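Local coordinates for binding component of ABC transporter (Wolinella succinogenes, PDB 3K4U), which probably serves as the solute-binding component of an ABC transporter, a family 3 binding protein that holds a lysine molecule in its cleft, at residues K106-K109 with D110-P114; F162-P165 with F166-F170. All coordinates share one frame; numbering follows the deposited sequence.

Contact 1: residues K106-K109 with D110-P114; sequences KSYK and DLDKP
Tyr108 O accepts the backbone N-H of Leu111 at 3.1 Å, a bond that starts a short 3-10 segment, and Asp112 N continues the pattern with a weak bond to Lys109 O. The side chain of Asp110 folds back from this turn to the residues that precede it. With CG beside its own backbone N and anti to the carbonyl carbon (chi1 -53°), Asp110 OD1 lies 2.8 Å from Lys106 N, which meets it nearly along its C-O axis. Asp110 OD1 also takes a weak bond from Ser107 N at 3.4 Å, so one carboxylate oxygen gathers two successive N-H groups. A short acid suits this place because it offers an acceptor close to the main chain. Replacing Asp110 by alanine removes the carboxylate and is likely to leave the N-H groups of Lys106 and Ser107 without this acceptor, letting the chain entering the turn shift. Ser107 OG, turned between its own N and carbonyl carbon, accepts from Lys109 N at 2.9 Å. The aliphatic part of Lys109 lies over one face of the Tyr108 ring, CG 3.7 Å above the plane and offset toward the rim. Asp112 OD2 is held from outside by the backbone N atoms of Lys135 and Asn136. Ser107 thus forms an ST turn leading into the short 3-10 segment, in the connection between strands 89-98 and 117-121.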
ATOM      1  N   LYS E 106      14.814   8.192 -33.905  1.00 39.95           N
ATOM      2  CA  LYS E 106      13.848   8.022 -32.814  1.00 40.71           C
ATOM      3  C   LYS E 106      14.227   6.852 -31.917  1.00 41.00           C
ATOM      4  O   LYS E 106      13.976   6.882 -30.710  1.00 41.39           O
ATOM      5  CB  LYS E 106      12.409   7.871 -33.350  1.00 41.20           C
ATOM      6  CG  LYS E 106      11.670   9.199 -33.563  1.00 41.53           C
ATOM      7  CD  LYS E 106      10.150   9.006 -33.432  1.00 41.51           C
ATOM      8  CE  LYS E 106       9.418  10.255 -32.907  1.00 41.80           C
ATOM      9  NZ  LYS E 106       9.407  10.334 -31.408  1.00 41.26           N
ATOM     10  N   SER E 107      14.856   5.839 -32.518  1.00 40.81           N
ATOM     11  CA  SER E 107      15.294   4.630 -31.814  1.00 40.11           C
ATOM     12  C   SER E 107      16.709   4.207 -32.243  1.00 39.65           C
ATOM     13  O   SER E 107      17.327   4.831 -33.107  1.00 38.56           O
ATOM     14  CB  SER E 107      14.331   3.482 -32.120  1.00 39.80           C
ATOM     15  OG  SER E 107      14.619   2.931 -33.398  1.00 15.02           O
ATOM     16  N   TYR E 108      17.190   3.117 -31.651  1.00 40.23           N
ATOM     17  CA  TYR E 108      18.443   2.487 -32.071  1.00 40.45           C
ATOM     18  C   TYR E 108      18.406   1.922 -33.497  1.00 40.27           C
ATOM     19  O   TYR E 108      19.451   1.728 -34.111  1.00 40.27           O
ATOM     20  CB  TYR E 108      18.839   1.380 -31.084  1.00 40.53           C
ATOM     21  CG  TYR E 108      18.259  -0.005 -31.357  1.00 40.28           C
ATOM     22  CD1 TYR E 108      17.200  -0.498 -30.591  1.00 40.69           C
ATOM     23  CD2 TYR E 108      18.804  -0.830 -32.344  1.00 40.60           C
ATOM     24  CE1 TYR E 108      16.676  -1.772 -30.810  1.00 40.66           C
ATOM     25  CE2 TYR E 108      18.301  -2.104 -32.581  1.00 40.90           C
ATOM     26  CZ  TYR E 108      17.222  -2.574 -31.814  1.00 41.56           C
ATOM     27  OH  TYR E 108      16.707  -3.844 -32.039  1.00 40.75           O
ATOM     28  N   LYS E 109      17.204   1.655 -34.008  1.00 40.36           N
ATOM     29  CA  LYS E 109      17.023   0.899 -35.249  1.00 40.27           C
ATOM     30  C   LYS E 109      17.394   1.711 -36.482  1.00 40.39           C
ATOM     31  O   LYS E 109      17.856   1.159 -37.480  1.00 40.04           O
ATOM     32  CB  LYS E 109      15.592   0.367 -35.342  1.00 40.26           C
ATOM     33  CG  LYS E 109      15.411  -1.016 -34.738  1.00 47.80           C
ATOM     34  CD  LYS E 109      14.036  -1.197 -34.086  1.00 40.39           C
ATOM     35  CE  LYS E 109      13.920  -2.585 -33.455  1.00 47.56           C
ATOM     36  NZ  LYS E 109      13.003  -2.602 -32.293  1.00 39.87           N
ATOM     37  N   ASP E 110      17.205   3.025 -36.388  1.00 41.14           N
ATOM     38  CA  ASP E 110      17.639   3.968 -37.415  1.00 42.15           C
ATOM     39  C   ASP E 110      19.164   3.975 -37.633  1.00 42.58           C
ATOM     40  O   ASP E 110      19.658   4.704 -38.497  1.00 42.35           O
ATOM     41  CB  ASP E 110      17.160   5.389 -37.078  1.00 42.64           C
ATOM     42  CG  ASP E 110      15.658   5.467 -36.816  1.00 53.27           C
ATOM     43  OD1 ASP E 110      15.261   6.245 -35.917  1.00 43.09           O
ATOM     44  OD2 ASP E 110      14.877   4.764 -37.507  1.00 43.35           O
ATOM     45  N   LEU E 111      19.897   3.160 -36.867  1.00 43.03           N
ATOM     46  CA  LEU E 111      21.370   3.141 -36.942  1.00 43.49           C
ATOM     47  C   LEU E 111      22.035   1.870 -37.472  1.00 44.69           C
ATOM     48  O   LEU E 111      23.273   1.785 -37.498  1.00 44.40           O
ATOM     49  CB  LEU E 111      21.988   3.544 -35.597  1.00 42.65           C
ATOM     50  CG  LEU E 111      22.755   4.871 -35.492  1.00 31.14           C
ATOM     51  CD1 LEU E 111      22.386   5.886 -36.580  1.00 42.13           C
ATOM     52  CD2 LEU E 111      22.553   5.491 -34.114  1.00 42.07           C
ATOM     53  N   ASP E 112      21.240   0.898 -37.919  1.00 45.86           N
ATOM     54  CA  ASP E 112      21.803  -0.354 -38.429  1.00 46.78           C
ATOM     55  C   ASP E 112      22.556  -0.353 -39.749  1.00 47.71           C
ATOM     56  O   ASP E 112      23.266  -1.315 -40.029  1.00 48.78           O
ATOM     57  CB  ASP E 112      20.759  -1.442 -38.499  1.00 46.86           C
ATOM     58  CG  ASP E 112      20.928  -2.429 -37.413  1.00 37.66           C
ATOM     59  OD1 ASP E 112      20.722  -2.008 -36.271  1.00 47.00           O
ATOM     60  OD2 ASP E 112      21.275  -3.599 -37.689  1.00 46.74           O
ATOM     61  N   LYS E 113      22.413   0.692 -40.559  1.00 47.23           N
ATOM     62  CA  LYS E 113      23.046   0.729 -41.891  1.00 46.21           C
ATOM     63  C   LYS E 113      24.436   0.066 -41.926  1.00 45.39           C
ATOM     64  O   LYS E 113      25.258   0.339 -41.054  1.00 44.99           O
ATOM     65  CB  LYS E 113      23.142   2.168 -42.408  1.00 45.73           C
ATOM     66  CG  LYS E 113      21.835   2.928 -42.442  1.00 43.58           C
ATOM     67  CD  LYS E 113      21.787   3.976 -41.348  1.00 44.90           C
ATOM     68  CE  LYS E 113      20.755   5.063 -41.651  1.00 43.99           C
ATOM     69  NZ  LYS E 113      19.346   4.555 -41.725  1.00 44.51           N
ATOM     70  N   PRO E 114      24.706  -0.794 -42.943  1.00 45.22           N
ATOM     71  CA  PRO E 114      26.035  -1.426 -43.001  1.00 44.98           C
ATOM     72  C   PRO E 114      27.115  -0.402 -43.377  1.00 44.89           C
ATOM     73  O   PRO E 114      28.304  -0.658 -43.174  1.00 44.90           O
ATOM     74  CB  PRO E 114      25.881  -2.505 -44.087  1.00 44.72           C
ATOM     75  CG  PRO E 114      24.461  -2.363 -44.629  1.00 16.85           C
ATOM     76  CD  PRO E 114      23.948  -1.029 -44.187  1.00 44.79           C
TER

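Contact 2: residues F162-P165 with F166-F170; sequences FDLP and FNVAF. With LYS (lysine), chain K.
Asp163 stands at the N-cap position before helix 164-175, next to Phe166 and its neighbours in the first turn, yet its carboxylate makes no capping bond; instead Asp163 OD1 accepts the alpha-amino N of the bound lysine at 2.7 Å and a weak bond from Tyr15 OH. Its backbone O takes a weak bond from Phe166 N, while Val168 N bonds to Leu164 O at 3.2 Å as the helix gets under way. Proline fits the first turn because its nitrogen has no hydrogen to leave without a helical partner. The rings of Phe162 and Phe166 are inclined by 52°, with centroids 5.1 Å apart. Phe162 CD2 packs on CB of Phe166 at 3.6 Å, joining the end of strand 159-163 to the first turn of helix 164-175. Each ring extends anti to its own backbone N (chi1 -154° and 178°), and the Phe166 side chain touches Glu145, Tyr15 and Leu16. The far end of the Phe162 ring reaches the ligand, with Phe162 CZ 3.6 Å from the lysine CG and the ligand CE lying at the ring edge, in its plane. An apolar ring suits that methylene chain. Leu164 CD2 and Val168 CG1 touch at 4.0 Å. The chemistry is divided between neighbours: Phe162 offers hydrocarbon to the ligand's chain, and Asp163 a carboxylate whose charge would probably favour a protonated alpha-amino group.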
ATOM      1  N   PHE E 162      28.007   0.824 -24.950  1.00 24.35           N
ATOM      2  CA  PHE E 162      28.511   0.400 -23.658  1.00 23.01           C
ATOM      3  C   PHE E 162      27.507   0.784 -22.587  1.00 21.90           C
ATOM      4  O   PHE E 162      26.592   1.556 -22.848  1.00 21.34           O
ATOM      5  CB  PHE E 162      29.862   1.085 -23.382  1.00 22.22           C
ATOM      6  CG  PHE E 162      30.741   0.313 -22.465  1.00 18.60           C
ATOM      7  CD1 PHE E 162      31.597  -0.664 -22.964  1.00 21.66           C
ATOM      8  CD2 PHE E 162      30.716   0.551 -21.103  1.00 21.41           C
ATOM      9  CE1 PHE E 162      32.393  -1.409 -22.100  1.00 18.55           C
ATOM     10  CE2 PHE E 162      31.506  -0.182 -20.242  1.00 18.67           C
ATOM     11  CZ  PHE E 162      32.350  -1.162 -20.738  1.00 21.23           C
ATOM     12  N   ASP E 163      27.702   0.232 -21.392  1.00 20.99           N
ATOM     13  CA  ASP E 163      26.976   0.613 -20.211  1.00 20.45           C
ATOM     14  C   ASP E 163      26.837   2.126 -20.130  1.00 21.90           C
ATOM     15  O   ASP E 163      27.802   2.879 -20.289  1.00 21.04           O
ATOM     16  CB  ASP E 163      27.650   0.066 -18.949  1.00 19.82           C
ATOM     17  CG  ASP E 163      27.714  -1.470 -18.916  1.00 35.68           C
ATOM     18  OD1 ASP E 163      27.731  -2.076 -17.805  1.00 18.86           O
ATOM     19  OD2 ASP E 163      27.763  -2.073 -20.001  1.00 19.64           O
ATOM     20  N   LEU E 164      25.594   2.547 -19.885  1.00 23.96           N
ATOM     21  CA  LEU E 164      25.198   3.951 -19.885  1.00 25.47           C
ATOM     22  C   LEU E 164      25.970   4.834 -18.906  1.00 25.04           C
ATOM     23  O   LEU E 164      26.234   5.999 -19.208  1.00 24.85           O
ATOM     24  CB  LEU E 164      23.697   4.059 -19.600  1.00 26.87           C
ATOM     25  CG  LEU E 164      23.045   5.429 -19.668  1.00 32.54           C
ATOM     26  CD1 LEU E 164      21.679   5.222 -20.210  1.00 27.89           C
ATOM     27  CD2 LEU E 164      22.981   6.070 -18.303  1.00 27.52           C
ATOM     28  N   PRO E 165      26.313   4.301 -17.719  1.00 24.59           N
ATOM     29  CA  PRO E 165      26.979   5.210 -16.784  1.00 24.14           C
ATOM     30  C   PRO E 165      28.383   5.531 -17.220  1.00 23.91           C
ATOM     31  O   PRO E 165      28.892   6.593 -16.889  1.00 24.02           O
ATOM     32  CB  PRO E 165      26.939   4.457 -15.464  1.00 24.32           C
ATOM     33  CG  PRO E 165      25.761   3.467 -15.642  1.00  4.09           C
ATOM     34  CD  PRO E 165      25.892   3.054 -17.063  1.00 24.25           C
ATOM     35  N   PHE E 166      28.969   4.659 -18.027  1.00 24.53           N
ATOM     36  CA  PHE E 166      30.236   4.979 -18.688  1.00 26.30           C
ATOM     37  C   PHE E 166      30.096   6.176 -19.609  1.00 28.37           C
ATOM     38  O   PHE E 166      30.867   7.144 -19.510  1.00 30.14           O
ATOM     39  CB  PHE E 166      30.784   3.783 -19.456  1.00 26.66           C
ATOM     40  CG  PHE E 166      32.061   4.067 -20.210  1.00 37.66           C
ATOM     41  CD1 PHE E 166      33.290   3.662 -19.701  1.00 26.81           C
ATOM     42  CD2 PHE E 166      32.027   4.701 -21.459  1.00 27.47           C
ATOM     43  CE1 PHE E 166      34.467   3.907 -20.397  1.00 37.54           C
ATOM     44  CE2 PHE E 166      33.212   4.948 -22.172  1.00 37.76           C
ATOM     45  CZ  PHE E 166      34.430   4.554 -21.636  1.00 27.43           C
ATOM     46  N   ASN E 167      29.104   6.126 -20.490  1.00 28.41           N
ATOM     47  CA  ASN E 167      28.858   7.209 -21.419  1.00 27.98           C
ATOM     48  C   ASN E 167      28.679   8.565 -20.770  1.00 27.68           C
ATOM     49  O   ASN E 167      29.273   9.549 -21.195  1.00 26.74           O
ATOM     50  CB  ASN E 167      27.681   6.865 -22.309  1.00 28.35           C
ATOM     51  CG  ASN E 167      27.947   5.655 -23.155  1.00 31.08           C
ATOM     52  OD1 ASN E 167      29.072   5.438 -23.630  1.00 28.49           O
ATOM     53  ND2 ASN E 167      26.916   4.846 -23.355  1.00 29.09           N
ATOM     54  N   VAL E 168      27.888   8.653 -19.719  1.00 29.21           N
ATOM     55  CA  VAL E 168      27.762  10.000 -19.147  1.00 30.00           C
ATOM     56  C   VAL E 168      29.073  10.519 -18.542  1.00 31.34           C
ATOM     57  O   VAL E 168      29.379  11.680 -18.672  1.00 31.69           O
ATOM     58  CB  VAL E 168      26.472  10.251 -18.289  1.00 28.86           C
ATOM     59  CG1 VAL E 168      25.715   9.028 -18.057  1.00 13.56           C
ATOM     60  CG2 VAL E 168      26.793  10.922 -17.000  1.00 14.33           C
ATOM     61  N   ALA E 169      29.864   9.651 -17.927  1.00 33.07           N
ATOM     62  CA  ALA E 169      31.146  10.073 -17.363  1.00 33.79           C
ATOM     63  C   ALA E 169      32.118  10.434 -18.482  1.00 35.26           C
ATOM     64  O   ALA E 169      32.893  11.387 -18.379  1.00 34.17           O
ATOM     65  CB  ALA E 169      31.713   9.001 -16.482  1.00 32.84           C
ATOM     66  N   PHE E 170      32.056   9.683 -19.569  1.00 37.75           N
ATOM     67  CA  PHE E 170      32.873  10.014 -20.715  1.00 40.64           C
ATOM     68  C   PHE E 170      32.457  11.317 -21.395  1.00 43.42           C
ATOM     69  O   PHE E 170      33.312  12.099 -21.795  1.00 44.12           O
ATOM     70  CB  PHE E 170      32.875   8.866 -21.705  1.00 41.04           C
ATOM     71  CG  PHE E 170      33.893   9.005 -22.793  1.00 32.97           C
ATOM     72  CD1 PHE E 170      35.120   8.360 -22.696  1.00 41.35           C
ATOM     73  CD2 PHE E 170      33.607   9.745 -23.932  1.00 41.26           C
ATOM     74  CE1 PHE E 170      36.051   8.457 -23.706  1.00 33.07           C
ATOM     75  CE2 PHE E 170      34.519   9.861 -24.942  1.00 33.06           C
ATOM     76  CZ  PHE E 170      35.751   9.214 -24.836  1.00 41.78           C
TER
HETATM   77  N   LYS K 501      28.610  -4.573 -17.363  1.00 30.74           N
HETATM   78  CA  LYS K 501      29.773  -4.847 -18.182  1.00 30.80           C
HETATM   79  C   LYS K 501      29.937  -6.348 -18.255  1.00 30.93           C
HETATM   80  O   LYS K 501      29.590  -7.039 -17.300  1.00 30.69           O
HETATM   81  CB  LYS K 501      31.027  -4.228 -17.549  1.00 30.98           C
HETATM   82  CG  LYS K 501      32.172  -3.989 -18.504  1.00 24.16           C
HETATM   83  CD  LYS K 501      33.475  -4.187 -17.813  1.00 30.39           C
HETATM   84  CE  LYS K 501      34.658  -3.620 -18.607  1.00 25.37           C
HETATM   85  NZ  LYS K 501      35.896  -3.519 -17.791  1.00 30.30           N
HETATM   86  OXT LYS K 501      30.416  -6.896 -19.245  1.00 31.04           O

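Both contacts are local, formed within continuous stretches of one chain, and come in series, contact 1 closing before contact 2 opens. Their centres lie 20 Å apart and their nearest atoms about 11 Å, so they do not touch. The mixed sheet relates them: residues 106-114 connect its strands 89-98 and 117-121, whereas residues 162-170 carry strand 159-163, which pairs with both, into helix 164-175. The centre of contact 1 lies about 24 Å from the centre of the chain and that of contact 2 about 9 Å. In this solute-binding protein the outlying turn lies in a strand connection, while the central strand-to-helix junction contributes two of the residues lining the lysine pocket.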